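Local structure of DNA mismatch repair protein MutS (Thermus aquaticus, 1EWQ) at residues K161-L166 with G188-E193; R428-T433 with T437-Y442; G720-Y725 with K735-E740. The protein binds mismatched DNA, possibly carrying out the recognition step of mismatch repair, and has a weak ATPase activity. All coordinates share one frame; numbering follows the deposited sequence.

Contact 1. Residues K161-L166 with G188-E193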
ATOM      1  N   LYS C 161       8.595 -35.684  -0.855  1.00 35.09           N
ATOM      2  CA  LYS C 161       8.511 -36.466  -2.084  1.00 36.14           C
ATOM      3  C   LYS C 161       7.903 -35.752  -3.273  1.00 36.59           C
ATOM      4  O   LYS C 161       8.295 -36.005  -4.414  1.00 37.05           O
ATOM      5  CB  LYS C 161       7.737 -37.755  -1.819  1.00 36.51           C
ATOM      6  CG  LYS C 161       6.887 -37.695  -0.565  1.00 37.72           C
ATOM      7  CD  LYS C 161       5.862 -36.563  -0.621  1.00 38.28           C
ATOM      8  CE  LYS C 161       5.644 -36.019   0.774  1.00 38.44           C
ATOM      9  NZ  LYS C 161       6.973 -35.703   1.346  1.00 38.23           N
ATOM     10  N   SER C 162       6.951 -34.863  -3.026  1.00 36.86           N
ATOM     11  CA  SER C 162       6.318 -34.150  -4.125  1.00 37.08           C
ATOM     12  C   SER C 162       6.530 -32.647  -4.032  1.00 37.35           C
ATOM     13  O   SER C 162       7.017 -32.125  -3.025  1.00 37.43           O
ATOM     14  CB  SER C 162       4.817 -34.468  -4.180  1.00 37.16           C
ATOM     15  OG  SER C 162       4.133 -34.014  -3.027  1.00 36.95           O
ATOM     16  N   LYS C 163       6.175 -31.961  -5.113  1.00 37.35           N
ATOM     17  CA  LYS C 163       6.304 -30.516  -5.197  1.00 37.36           C
ATOM     18  C   LYS C 163       5.191 -29.909  -4.353  1.00 36.90           C
ATOM     19  O   LYS C 163       5.364 -28.866  -3.719  1.00 36.86           O
ATOM     20  CB  LYS C 163       6.168 -30.089  -6.655  1.00 38.23           C
ATOM     21  CG  LYS C 163       6.484 -28.640  -6.939  1.00 39.12           C
ATOM     22  CD  LYS C 163       6.466 -28.399  -8.446  1.00 40.23           C
ATOM     23  CE  LYS C 163       5.145 -28.876  -9.051  1.00 40.75           C
ATOM     24  NZ  LYS C 163       5.063 -28.611 -10.506  1.00 41.85           N
ATOM     25  N   SER C 164       4.048 -30.590  -4.346  1.00 36.16           N
ATOM     26  CA  SER C 164       2.890 -30.160  -3.583  1.00 35.36           C
ATOM     27  C   SER C 164       3.240 -30.037  -2.102  1.00 34.72           C
ATOM     28  O   SER C 164       2.976 -29.008  -1.479  1.00 34.63           O
ATOM     29  CB  SER C 164       1.756 -31.169  -3.745  1.00 35.62           C
ATOM     30  OG  SER C 164       0.595 -30.531  -4.225  1.00 36.68           O
ATOM     31  N   ALA C 165       3.827 -31.094  -1.548  1.00 33.87           N
ATOM     32  CA  ALA C 165       4.208 -31.116  -0.143  1.00 33.20           C
ATOM     33  C   ALA C 165       5.293 -30.083   0.132  1.00 32.49           C
ATOM     34  O   ALA C 165       5.316 -29.463   1.192  1.00 32.52           O
ATOM     35  CB  ALA C 165       4.690 -32.503   0.251  1.00 33.11           C
ATOM     36  N   LEU C 166       6.197 -29.901  -0.821  1.00 31.69           N
ATOM     37  CA  LEU C 166       7.249 -28.910  -0.641  1.00 31.20           C
ATOM     38  C   LEU C 166       6.580 -27.558  -0.451  1.00 30.69           C
ATOM     39  O   LEU C 166       6.785 -26.895   0.561  1.00 30.29           O
ATOM     40  CB  LEU C 166       8.166 -28.845  -1.863  1.00 31.10           C
ATOM     41  CG  LEU C 166       9.048 -27.587  -1.889  1.00 31.79           C
ATOM     42  CD1 LEU C 166      10.073 -27.646  -0.744  1.00 31.22           C
ATOM     43  CD2 LEU C 166       9.735 -27.472  -3.243  1.00 31.69           C
ATOM     44  N   GLY C 188      12.805 -22.626 -16.126  1.00 47.58           N
ATOM     45  CA  GLY C 188      11.888 -21.517 -16.332  1.00 47.47           C
ATOM     46  C   GLY C 188      10.432 -21.731 -15.954  1.00 47.40           C
ATOM     47  O   GLY C 188       9.788 -20.820 -15.441  1.00 47.32           O
ATOM     48  N   ALA C 189       9.903 -22.922 -16.205  1.00 47.49           N
ATOM     49  CA  ALA C 189       8.508 -23.213 -15.879  1.00 47.48           C
ATOM     50  C   ALA C 189       8.286 -23.285 -14.361  1.00 47.54           C
ATOM     51  O   ALA C 189       7.263 -22.829 -13.851  1.00 47.53           O
ATOM     52  CB  ALA C 189       8.083 -24.515 -16.538  1.00 47.26           C
ATOM     53  N   PHE C 190       9.250 -23.860 -13.648  1.00 47.55           N
ATOM     54  CA  PHE C 190       9.171 -23.972 -12.196  1.00 47.55           C
ATOM     55  C   PHE C 190       9.152 -22.575 -11.583  1.00 47.40           C
ATOM     56  O   PHE C 190       8.237 -22.215 -10.849  1.00 47.17           O
ATOM     57  CB  PHE C 190      10.387 -24.737 -11.662  1.00 47.63           C
ATOM     58  CG  PHE C 190      10.489 -24.750 -10.158  1.00 47.75           C
ATOM     59  CD1 PHE C 190       9.701 -25.611  -9.398  1.00 47.76           C
ATOM     60  CD2 PHE C 190      11.357 -23.883  -9.502  1.00 47.72           C
ATOM     61  CE1 PHE C 190       9.778 -25.606  -8.004  1.00 47.66           C
ATOM     62  CE2 PHE C 190      11.439 -23.871  -8.112  1.00 47.80           C
ATOM     63  CZ  PHE C 190      10.648 -24.733  -7.363  1.00 47.64           C
ATOM     64  N   LEU C 191      10.178 -21.795 -11.909  1.00 47.45           N
ATOM     65  CA  LEU C 191      10.333 -20.442 -11.395  1.00 47.70           C
ATOM     66  C   LEU C 191       9.063 -19.609 -11.487  1.00 47.89           C
ATOM     67  O   LEU C 191       8.670 -18.969 -10.515  1.00 47.94           O
ATOM     68  CB  LEU C 191      11.476 -19.737 -12.123  1.00 47.51           C
ATOM     69  CG  LEU C 191      11.850 -18.343 -11.630  1.00 47.53           C
ATOM     70  CD1 LEU C 191      12.102 -18.360 -10.126  1.00 47.64           C
ATOM     71  CD2 LEU C 191      13.085 -17.872 -12.384  1.00 47.36           C
ATOM     72  N   ASP C 192       8.425 -19.610 -12.652  1.00 48.21           N
ATOM     73  CA  ASP C 192       7.192 -18.855 -12.825  1.00 48.56           C
ATOM     74  C   ASP C 192       6.120 -19.351 -11.867  1.00 48.32           C
ATOM     75  O   ASP C 192       5.440 -18.551 -11.224  1.00 48.18           O
ATOM     76  CB  ASP C 192       6.699 -18.966 -14.269  1.00 49.36           C
ATOM     77  CG  ASP C 192       7.480 -18.074 -15.216  1.00 50.15           C
ATOM     78  OD1 ASP C 192       7.398 -16.830 -15.069  1.00 50.56           O
ATOM     79  OD2 ASP C 192       8.183 -18.614 -16.097  1.00 50.62           O
ATOM     80  N   GLU C 193       5.968 -20.670 -11.776  1.00 48.29           N
ATOM     81  CA  GLU C 193       4.980 -21.254 -10.876  1.00 48.37           C
ATOM     82  C   GLU C 193       5.287 -20.798  -9.459  1.00 48.23           C
ATOM     83  O   GLU C 193       4.394 -20.391  -8.721  1.00 48.25           O
ATOM     84  CB  GLU C 193       5.025 -22.781 -10.920  1.00 48.58           C
ATOM     85  CG  GLU C 193       3.884 -23.441 -10.150  1.00 49.18           C
ATOM     86  CD  GLU C 193       4.036 -24.948 -10.024  1.00 49.61           C
ATOM     87  OE1 GLU C 193       3.002 -25.640  -9.895  1.00 49.96           O
ATOM     88  OE2 GLU C 193       5.185 -25.445 -10.037  1.00 49.71           O
TER

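Contact 2. Residues R428-T433 with T437-Y442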
ATOM      1  N   ARG C 428      38.054  34.352  39.036  1.00 43.83           N
ATOM      2  CA  ARG C 428      39.319  35.036  39.259  1.00 43.91           C
ATOM      3  C   ARG C 428      39.397  36.272  38.358  1.00 43.93           C
ATOM      4  O   ARG C 428      39.693  37.380  38.822  1.00 43.94           O
ATOM      5  CB  ARG C 428      40.499  34.120  38.934  1.00 43.89           C
ATOM      6  CG  ARG C 428      41.852  34.736  39.277  1.00 44.28           C
ATOM      7  CD  ARG C 428      43.016  33.940  38.709  1.00 44.39           C
ATOM      8  NE  ARG C 428      43.167  34.153  37.273  1.00 44.76           N
ATOM      9  CZ  ARG C 428      44.048  33.511  36.508  1.00 45.04           C
ATOM     10  NH1 ARG C 428      44.860  32.607  37.045  1.00 45.23           N
ATOM     11  NH2 ARG C 428      44.114  33.771  35.204  1.00 45.01           N
ATOM     12  N   GLU C 429      39.121  36.078  37.071  1.00 43.53           N
ATOM     13  CA  GLU C 429      39.188  37.167  36.110  1.00 43.44           C
ATOM     14  C   GLU C 429      38.151  38.278  36.296  1.00 43.64           C
ATOM     15  O   GLU C 429      38.436  39.433  35.985  1.00 43.31           O
ATOM     16  CB  GLU C 429      39.130  36.614  34.688  1.00 43.08           C
ATOM     17  CG  GLU C 429      40.411  35.901  34.284  1.00 42.85           C
ATOM     18  CD  GLU C 429      41.643  36.770  34.481  1.00 42.71           C
ATOM     19  OE1 GLU C 429      41.768  37.807  33.799  1.00 42.36           O
ATOM     20  OE2 GLU C 429      42.490  36.418  35.325  1.00 43.03           O
ATOM     21  N   ARG C 430      36.963  37.941  36.797  1.00 43.83           N
ATOM     22  CA  ARG C 430      35.940  38.957  37.029  1.00 44.37           C
ATOM     23  C   ARG C 430      36.450  39.964  38.049  1.00 44.76           C
ATOM     24  O   ARG C 430      36.236  41.172  37.906  1.00 44.59           O
ATOM     25  CB  ARG C 430      34.645  38.337  37.560  1.00 44.56           C
ATOM     26  CG  ARG C 430      33.821  37.584  36.527  1.00 45.15           C
ATOM     27  CD  ARG C 430      32.456  37.182  37.085  1.00 45.37           C
ATOM     28  NE  ARG C 430      31.663  36.446  36.104  1.00 45.69           N
ATOM     29  CZ  ARG C 430      30.425  36.004  36.309  1.00 45.78           C
ATOM     30  NH1 ARG C 430      29.815  36.218  37.468  1.00 45.72           N
ATOM     31  NH2 ARG C 430      29.794  35.337  35.349  1.00 46.03           N
ATOM     32  N   GLU C 431      37.131  39.465  39.079  1.00 45.20           N
ATOM     33  CA  GLU C 431      37.659  40.332  40.125  1.00 45.67           C
ATOM     34  C   GLU C 431      38.918  41.074  39.671  1.00 45.42           C
ATOM     35  O   GLU C 431      39.069  42.266  39.930  1.00 45.51           O
ATOM     36  CB  GLU C 431      37.939  39.518  41.397  1.00 46.64           C
ATOM     37  CG  GLU C 431      38.229  40.378  42.634  1.00 48.12           C
ATOM     38  CD  GLU C 431      37.099  41.343  42.966  1.00 49.04           C
ATOM     39  OE1 GLU C 431      36.654  42.084  42.061  1.00 49.93           O
ATOM     40  OE2 GLU C 431      36.656  41.369  44.137  1.00 49.94           O
ATOM     41  N   ARG C 432      39.822  40.377  38.994  1.00 45.15           N
ATOM     42  CA  ARG C 432      41.038  41.023  38.499  1.00 44.90           C
ATOM     43  C   ARG C 432      40.691  42.195  37.570  1.00 44.09           C
ATOM     44  O   ARG C 432      41.135  43.326  37.778  1.00 44.05           O
ATOM     45  CB  ARG C 432      41.901  40.036  37.709  1.00 45.45           C
ATOM     46  CG  ARG C 432      42.627  38.974  38.516  1.00 46.34           C
ATOM     47  CD  ARG C 432      43.469  38.129  37.566  1.00 47.20           C
ATOM     48  NE  ARG C 432      44.423  37.269  38.262  1.00 48.56           N
ATOM     49  CZ  ARG C 432      45.420  36.618  37.660  1.00 49.22           C
ATOM     50  NH1 ARG C 432      45.587  36.729  36.343  1.00 49.35           N
ATOM     51  NH2 ARG C 432      46.265  35.875  38.374  1.00 49.40           N
ATOM     52  N   THR C 433      39.894  41.904  36.545  1.00 42.77           N
ATOM     53  CA  THR C 433      39.507  42.899  35.554  1.00 41.55           C
ATOM     54  C   THR C 433      38.416  43.849  36.013  1.00 40.94           C
ATOM     55  O   THR C 433      38.304  44.955  35.496  1.00 40.70           O
ATOM     56  CB  THR C 433      39.004  42.234  34.253  1.00 41.45           C
ATOM     57  OG1 THR C 433      37.723  41.634  34.486  1.00 40.45           O
ATOM     58  CG2 THR C 433      39.990  41.173  33.777  1.00 40.97           C
ATOM     59  N   THR C 437      30.255  41.057  34.237  1.00 39.29           N
ATOM     60  CA  THR C 437      29.649  40.110  33.307  1.00 38.79           C
ATOM     61  C   THR C 437      30.631  39.244  32.515  1.00 38.58           C
ATOM     62  O   THR C 437      30.227  38.537  31.593  1.00 38.74           O
ATOM     63  CB  THR C 437      28.728  40.833  32.311  1.00 38.91           C
ATOM     64  OG1 THR C 437      29.445  41.902  31.683  1.00 38.88           O
ATOM     65  CG2 THR C 437      27.506  41.387  33.029  1.00 38.87           C
ATOM     66  N   LEU C 438      31.916  39.292  32.861  1.00 38.17           N
ATOM     67  CA  LEU C 438      32.908  38.475  32.158  1.00 37.51           C
ATOM     68  C   LEU C 438      32.513  37.011  32.305  1.00 37.38           C
ATOM     69  O   LEU C 438      31.970  36.603  33.331  1.00 37.06           O
ATOM     70  CB  LEU C 438      34.309  38.699  32.738  1.00 37.19           C
ATOM     71  CG  LEU C 438      35.471  37.877  32.162  1.00 37.05           C
ATOM     72  CD1 LEU C 438      36.782  38.567  32.477  1.00 36.64           C
ATOM     73  CD2 LEU C 438      35.457  36.454  32.727  1.00 36.81           C
ATOM     74  N   LYS C 439      32.780  36.220  31.277  1.00 37.28           N
ATOM     75  CA  LYS C 439      32.427  34.815  31.332  1.00 37.38           C
ATOM     76  C   LYS C 439      33.430  33.881  30.698  1.00 36.91           C
ATOM     77  O   LYS C 439      34.170  34.262  29.799  1.00 36.90           O
ATOM     78  CB  LYS C 439      31.049  34.591  30.682  1.00 37.80           C
ATOM     79  CG  LYS C 439      29.884  34.902  31.616  1.00 38.77           C
ATOM     80  CD  LYS C 439      28.528  34.574  30.995  1.00 39.22           C
ATOM     81  CE  LYS C 439      28.207  35.495  29.831  1.00 39.63           C
ATOM     82  NZ  LYS C 439      26.831  35.258  29.292  1.00 40.03           N
ATOM     83  N   VAL C 440      33.458  32.655  31.205  1.00 36.59           N
ATOM     84  CA  VAL C 440      34.302  31.609  30.652  1.00 36.20           C
ATOM     85  C   VAL C 440      33.304  30.700  29.943  1.00 36.15           C
ATOM     86  O   VAL C 440      32.438  30.103  30.579  1.00 36.22           O
ATOM     87  CB  VAL C 440      35.030  30.797  31.743  1.00 36.31           C
ATOM     88  CG1 VAL C 440      35.565  29.493  31.143  1.00 35.94           C
ATOM     89  CG2 VAL C 440      36.181  31.617  32.323  1.00 35.82           C
ATOM     90  N   GLY C 441      33.404  30.615  28.624  1.00 36.18           N
ATOM     91  CA  GLY C 441      32.481  29.779  27.887  1.00 36.09           C
ATOM     92  C   GLY C 441      33.215  28.752  27.066  1.00 36.22           C
ATOM     93  O   GLY C 441      34.445  28.633  27.150  1.00 36.14           O
ATOM     94  N   TYR C 442      32.463  28.012  26.256  1.00 36.30           N
ATOM     95  CA  TYR C 442      33.053  26.983  25.419  1.00 36.13           C
ATOM     96  C   TYR C 442      32.207  26.599  24.198  1.00 35.69           C
ATOM     97  O   TYR C 442      30.982  26.605  24.255  1.00 35.55           O
ATOM     98  CB  TYR C 442      33.307  25.726  26.271  1.00 36.62           C
ATOM     99  CG  TYR C 442      33.727  24.525  25.455  1.00 37.43           C
ATOM    100  CD1 TYR C 442      35.074  24.213  25.284  1.00 37.80           C
ATOM    101  CD2 TYR C 442      32.779  23.760  24.764  1.00 37.64           C
ATOM    102  CE1 TYR C 442      35.471  23.184  24.442  1.00 38.11           C
ATOM    103  CE2 TYR C 442      33.166  22.731  23.917  1.00 38.00           C
ATOM    104  CZ  TYR C 442      34.514  22.450  23.756  1.00 38.13           C
ATOM    105  OH  TYR C 442      34.912  21.456  22.896  1.00 38.73           O
TER

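Contact 3. Residues G720-Y725 with K735-E740. With SO4 (sulfate ion), chain F.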
ATOM      1  N   GLY C 720     -41.115 -10.959   8.050  1.00 53.95           N
ATOM      2  CA  GLY C 720     -40.174 -10.131   7.313  1.00 53.53           C
ATOM      3  C   GLY C 720     -40.069 -10.541   5.855  1.00 53.16           C
ATOM      4  O   GLY C 720     -39.942  -9.691   4.966  1.00 53.33           O
ATOM      5  N   GLY C 721     -40.125 -11.848   5.615  1.00 52.40           N
ATOM      6  CA  GLY C 721     -40.030 -12.375   4.266  1.00 51.41           C
ATOM      7  C   GLY C 721     -39.307 -13.710   4.272  1.00 50.60           C
ATOM      8  O   GLY C 721     -39.820 -14.714   3.759  1.00 50.98           O
ATOM      9  N   LEU C 722     -38.114 -13.712   4.862  1.00 49.42           N
ATOM     10  CA  LEU C 722     -37.279 -14.905   4.973  1.00 47.98           C
ATOM     11  C   LEU C 722     -36.260 -14.715   6.099  1.00 47.07           C
ATOM     12  O   LEU C 722     -35.465 -13.778   6.081  1.00 46.84           O
ATOM     13  CB  LEU C 722     -36.537 -15.165   3.661  1.00 47.88           C
ATOM     14  CG  LEU C 722     -36.866 -16.457   2.908  1.00 47.70           C
ATOM     15  CD1 LEU C 722     -35.841 -16.668   1.809  1.00 47.55           C
ATOM     16  CD2 LEU C 722     -36.854 -17.635   3.863  1.00 47.81           C
ATOM     17  N   VAL C 723     -36.282 -15.608   7.076  1.00 46.13           N
ATOM     18  CA  VAL C 723     -35.353 -15.512   8.193  1.00 45.40           C
ATOM     19  C   VAL C 723     -34.477 -16.765   8.269  1.00 44.93           C
ATOM     20  O   VAL C 723     -34.982 -17.871   8.458  1.00 44.83           O
ATOM     21  CB  VAL C 723     -36.121 -15.332   9.526  1.00 45.41           C
ATOM     22  CG1 VAL C 723     -35.146 -15.217  10.686  1.00 45.52           C
ATOM     23  CG2 VAL C 723     -37.006 -14.085   9.450  1.00 45.30           C
ATOM     24  N   PHE C 724     -33.166 -16.587   8.117  1.00 44.01           N
ATOM     25  CA  PHE C 724     -32.234 -17.711   8.168  1.00 43.42           C
ATOM     26  C   PHE C 724     -31.846 -18.119   9.590  1.00 43.01           C
ATOM     27  O   PHE C 724     -31.381 -17.298  10.379  1.00 43.02           O
ATOM     28  CB  PHE C 724     -30.965 -17.396   7.368  1.00 43.21           C
ATOM     29  CG  PHE C 724     -31.223 -17.109   5.919  1.00 43.05           C
ATOM     30  CD1 PHE C 724     -31.458 -15.810   5.486  1.00 42.81           C
ATOM     31  CD2 PHE C 724     -31.295 -18.147   4.996  1.00 42.70           C
ATOM     32  CE1 PHE C 724     -31.768 -15.550   4.148  1.00 43.05           C
ATOM     33  CE2 PHE C 724     -31.602 -17.900   3.662  1.00 42.65           C
ATOM     34  CZ  PHE C 724     -31.841 -16.602   3.235  1.00 42.77           C
ATOM     35  N   TYR C 725     -32.045 -19.395   9.901  1.00 42.22           N
ATOM     36  CA  TYR C 725     -31.708 -19.934  11.212  1.00 41.79           C
ATOM     37  C   TYR C 725     -30.386 -20.703  11.151  1.00 41.11           C
ATOM     38  O   TYR C 725     -30.224 -21.634  10.353  1.00 40.63           O
ATOM     39  CB  TYR C 725     -32.824 -20.855  11.718  1.00 42.11           C
ATOM     40  CG  TYR C 725     -34.065 -20.114  12.158  1.00 42.78           C
ATOM     41  CD1 TYR C 725     -35.018 -19.681  11.229  1.00 42.97           C
ATOM     42  CD2 TYR C 725     -34.251 -19.778  13.501  1.00 42.81           C
ATOM     43  CE1 TYR C 725     -36.121 -18.922  11.632  1.00 43.41           C
ATOM     44  CE2 TYR C 725     -35.347 -19.023  13.913  1.00 43.30           C
ATOM     45  CZ  TYR C 725     -36.276 -18.592  12.978  1.00 43.45           C
ATOM     46  OH  TYR C 725     -37.331 -17.808  13.389  1.00 43.27           O
ATOM     47  N   LYS C 735     -37.285 -28.971   2.228  1.00 35.51           N
ATOM     48  CA  LYS C 735     -37.716 -28.017   1.227  1.00 36.03           C
ATOM     49  C   LYS C 735     -36.507 -27.221   0.736  1.00 35.69           C
ATOM     50  O   LYS C 735     -35.509 -27.098   1.446  1.00 35.30           O
ATOM     51  CB  LYS C 735     -38.738 -27.061   1.841  1.00 37.02           C
ATOM     52  CG  LYS C 735     -39.888 -27.766   2.545  1.00 39.03           C
ATOM     53  CD  LYS C 735     -40.812 -26.792   3.263  1.00 40.26           C
ATOM     54  CE  LYS C 735     -42.028 -27.524   3.825  1.00 41.39           C
ATOM     55  NZ  LYS C 735     -43.068 -26.576   4.340  1.00 42.11           N
ATOM     56  N   SER C 736     -36.606 -26.698  -0.483  1.00 35.54           N
ATOM     57  CA  SER C 736     -35.552 -25.877  -1.071  1.00 35.18           C
ATOM     58  C   SER C 736     -35.993 -24.437  -0.849  1.00 34.77           C
ATOM     59  O   SER C 736     -37.191 -24.177  -0.757  1.00 34.79           O
ATOM     60  CB  SER C 736     -35.454 -26.145  -2.562  1.00 35.47           C
ATOM     61  OG  SER C 736     -36.722 -25.946  -3.158  1.00 36.13           O
ATOM     62  N   TYR C 737     -35.047 -23.506  -0.749  1.00 34.27           N
ATOM     63  CA  TYR C 737     -35.400 -22.101  -0.547  1.00 33.84           C
ATOM     64  C   TYR C 737     -34.885 -21.182  -1.651  1.00 33.43           C
ATOM     65  O   TYR C 737     -35.005 -19.960  -1.559  1.00 33.14           O
ATOM     66  CB  TYR C 737     -34.900 -21.607   0.824  1.00 33.96           C
ATOM     67  CG  TYR C 737     -35.674 -22.186   1.988  1.00 34.11           C
ATOM     68  CD1 TYR C 737     -35.322 -23.418   2.542  1.00 34.35           C
ATOM     69  CD2 TYR C 737     -36.820 -21.550   2.471  1.00 34.21           C
ATOM     70  CE1 TYR C 737     -36.100 -24.007   3.541  1.00 34.21           C
ATOM     71  CE2 TYR C 737     -37.605 -22.132   3.468  1.00 34.24           C
ATOM     72  CZ  TYR C 737     -37.240 -23.363   3.994  1.00 34.30           C
ATOM     73  OH  TYR C 737     -38.031 -23.963   4.943  1.00 34.20           O
ATOM     74  N   GLY C 738     -34.335 -21.779  -2.703  1.00 33.10           N
ATOM     75  CA  GLY C 738     -33.805 -21.003  -3.815  1.00 32.99           C
ATOM     76  C   GLY C 738     -34.763 -19.962  -4.362  1.00 32.96           C
ATOM     77  O   GLY C 738     -34.429 -18.777  -4.458  1.00 32.52           O
ATOM     78  N   VAL C 739     -35.965 -20.402  -4.716  1.00 32.98           N
ATOM     79  CA  VAL C 739     -36.973 -19.497  -5.260  1.00 33.38           C
ATOM     80  C   VAL C 739     -37.357 -18.427  -4.230  1.00 33.26           C
ATOM     81  O   VAL C 739     -37.527 -17.264  -4.579  1.00 32.92           O
ATOM     82  CB  VAL C 739     -38.229 -20.286  -5.724  1.00 33.40           C
ATOM     83  CG1 VAL C 739     -39.280 -19.332  -6.254  1.00 34.02           C
ATOM     84  CG2 VAL C 739     -37.843 -21.273  -6.814  1.00 33.69           C
ATOM     85  N   GLU C 740     -37.474 -18.823  -2.965  1.00 33.78           N
ATOM     86  CA  GLU C 740     -37.815 -17.889  -1.893  1.00 34.29           C
ATOM     87  C   GLU C 740     -36.721 -16.832  -1.769  1.00 33.88           C
ATOM     88  O   GLU C 740     -37.004 -15.638  -1.667  1.00 33.41           O
ATOM     89  CB  GLU C 740     -37.957 -18.632  -0.558  1.00 35.48           C
ATOM     90  CG  GLU C 740     -39.344 -19.214  -0.302  1.00 37.83           C
ATOM     91  CD  GLU C 740     -39.827 -20.113  -1.429  1.00 39.22           C
ATOM     92  OE1 GLU C 740     -39.249 -21.211  -1.599  1.00 39.74           O
ATOM     93  OE2 GLU C 740     -40.781 -19.715  -2.145  1.00 40.04           O
TER
HETATM   94  S   SO4 F 852     -31.607 -24.480  -1.371  1.00 36.38           S
HETATM   95  O1  SO4 F 852     -32.541 -24.840  -2.454  1.00 37.25           O
HETATM   96  O2  SO4 F 852     -32.355 -24.055  -0.175  1.00 36.23           O
HETATM   97  O3  SO4 F 852     -30.782 -25.655  -1.056  1.00 36.76           O
HETATM   98  O4  SO4 F 852     -30.748 -23.376  -1.829  1.00 36.56           O

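Contact 1. Residues K161-L166 with G188-E193
Lys163 and Glu193 reach out from two helices in opposite directions and meet in a salt bridge, NZ to OE2 at 3.2 Å. OE2 receives the ammonium on its syn lone pair, the side facing the other oxygen; OE1 lies farther from Lys163 NZ, at 3.7 Å, and only the OE2 pair qualifies as a hydrogen bond. Glu193 is extended beyond CG, whereas the lysine chain runs straight to CD and then bends (chi3 54°), which swings NZ to the carboxylate. The same OE2 is hydrogen-bonded to Tyr167 OH, so two partners hold this oxygen. These helices, 163-173 and 188-197, belong to the mixed alpha/beta domain II of MutS and pack against its six-stranded sheet. Their backbones stay well apart: the nearest CA atoms, of Lys163 and Phe190, are 10.0 Å from each other, and just 140 Å² is buried in total. The denser side faces the sheet, where the buried Phe190 packs on Leu180 and Leu166 on Trp143, Leu145 and Leu160. Lys163 CD comes to the edge of the Phe190 ring, 4.4 Å from CE1, near the ring plane. On the looser side the Lys163-Glu193 ion pair is partly exposed.

Contact 2. Residues R428-T433 with T437-Y442
Arg430 stretches from the last turns of a helix to the backbone of Leu438. From CB the chain leads to CG, anti to the carbonyl carbon (chi1 -74°), and Arg430 CG lies 4.0 Å from Leu438 CB. CD continues the extended chain past the carbonyl oxygen, and Arg430 NE then donates to Leu438 O at 2.8 Å, with an N-H...O angle of 145° and the oxygen tilted 21° out of the guanidinium plane. At the tip, Arg430 NH2 makes a weak second bond to the same oxygen and lies 3.8 Å from Lys439 CG; it also forms a salt bridge with Glu426. After helix 406-433 the chain turns back through a short loop into strand 439-443, an outer strand of the four-stranded antiparallel sheet; this is the clamp of MutS, the domain that grips the DNA, and the nearest atom of the contact is about 4 Å from the bound duplex. Leu438 fills the inner side: its CD1 touches Glu429 CB and Thr433 OG1, both at 3.8 Å, and its side chain also packs on Leu450 and Tyr464. Thr433 OG1 donates to Glu429 O at 2.8 Å, on the opposite face of that carbonyl from Thr433 N. An alanine in place of Arg430 is likely to leave Leu438 O without its side-chain donors and Glu426 without this ionic partner.

Contact 3. Residues G720-Y725 with K735-E740
This is a small apolar contact between the residue leading into an edge strand and the N-cap and first turn of a helix in the nucleotide-binding domain V of MutS. Leu722, just ahead of strand 723-730, supplies one side. Leu722 CD1 rests 3.7 Å from both C and CB of Glu740, the two side chains crossing at about a right angle. Leu722 CD2 meets Tyr737 CD2 obliquely at 4.2 Å. No hydrogen bond spans the segments, and the buried surface is only 131 Å². Glu740 CB packs against Leu722, while the bend at chi2 (54°) takes the carboxylate away, where OE2 forms a salt bridge with Arg756. Tyr737 occupies the N-cap position of helix 738-744, and its N donates to O2 of a sulfate ion at 2.8 Å (N-H...O 156°), with a weaker bond to O1. Sulfate O2 also lies at the edge of the tyrosine ring, near its plane. The sulfate probably comes from the crystallisation liquor; His696 and, from the second subunit, Thr668 and Ser669 also bind it, and the Tyr737 side chain approaches Pro584 of the predicted ATP site. Asp672 of the second subunit accepts from Val739 N and is hydrogen-bonded to Ser736 OG. Around this, Leu722 packs on Val741 and Met744 of helix 738-744 and on Ala715 of strand 708-716, which pairs antiparallel with strand 723-730, while Val739 faces helix 749-762.

How the contacts relate
From the N terminus the three contacts come in series, none nested in or crossing another. Contact 1 closes a loop of 21 residues, largely helix and strand, and joins two helices of domain II. Contact 2 follows in the clamp at the far end of the long helices, where only three residues separate its segments, and fastens the end of a long helix to the strand after it. Contact 3, in domain V, spans nine residues and links an edge strand to the next helix. Centres of contacts 1 and 2 lie 81 Å apart, those of 2 and 3 96 Å, and contact 2 is across the chain's centre from both others. Contact 2 approaches the DNA, whereas contact 3 lies about 57 Å from it at the nearest atom, beside the predicted ATP site.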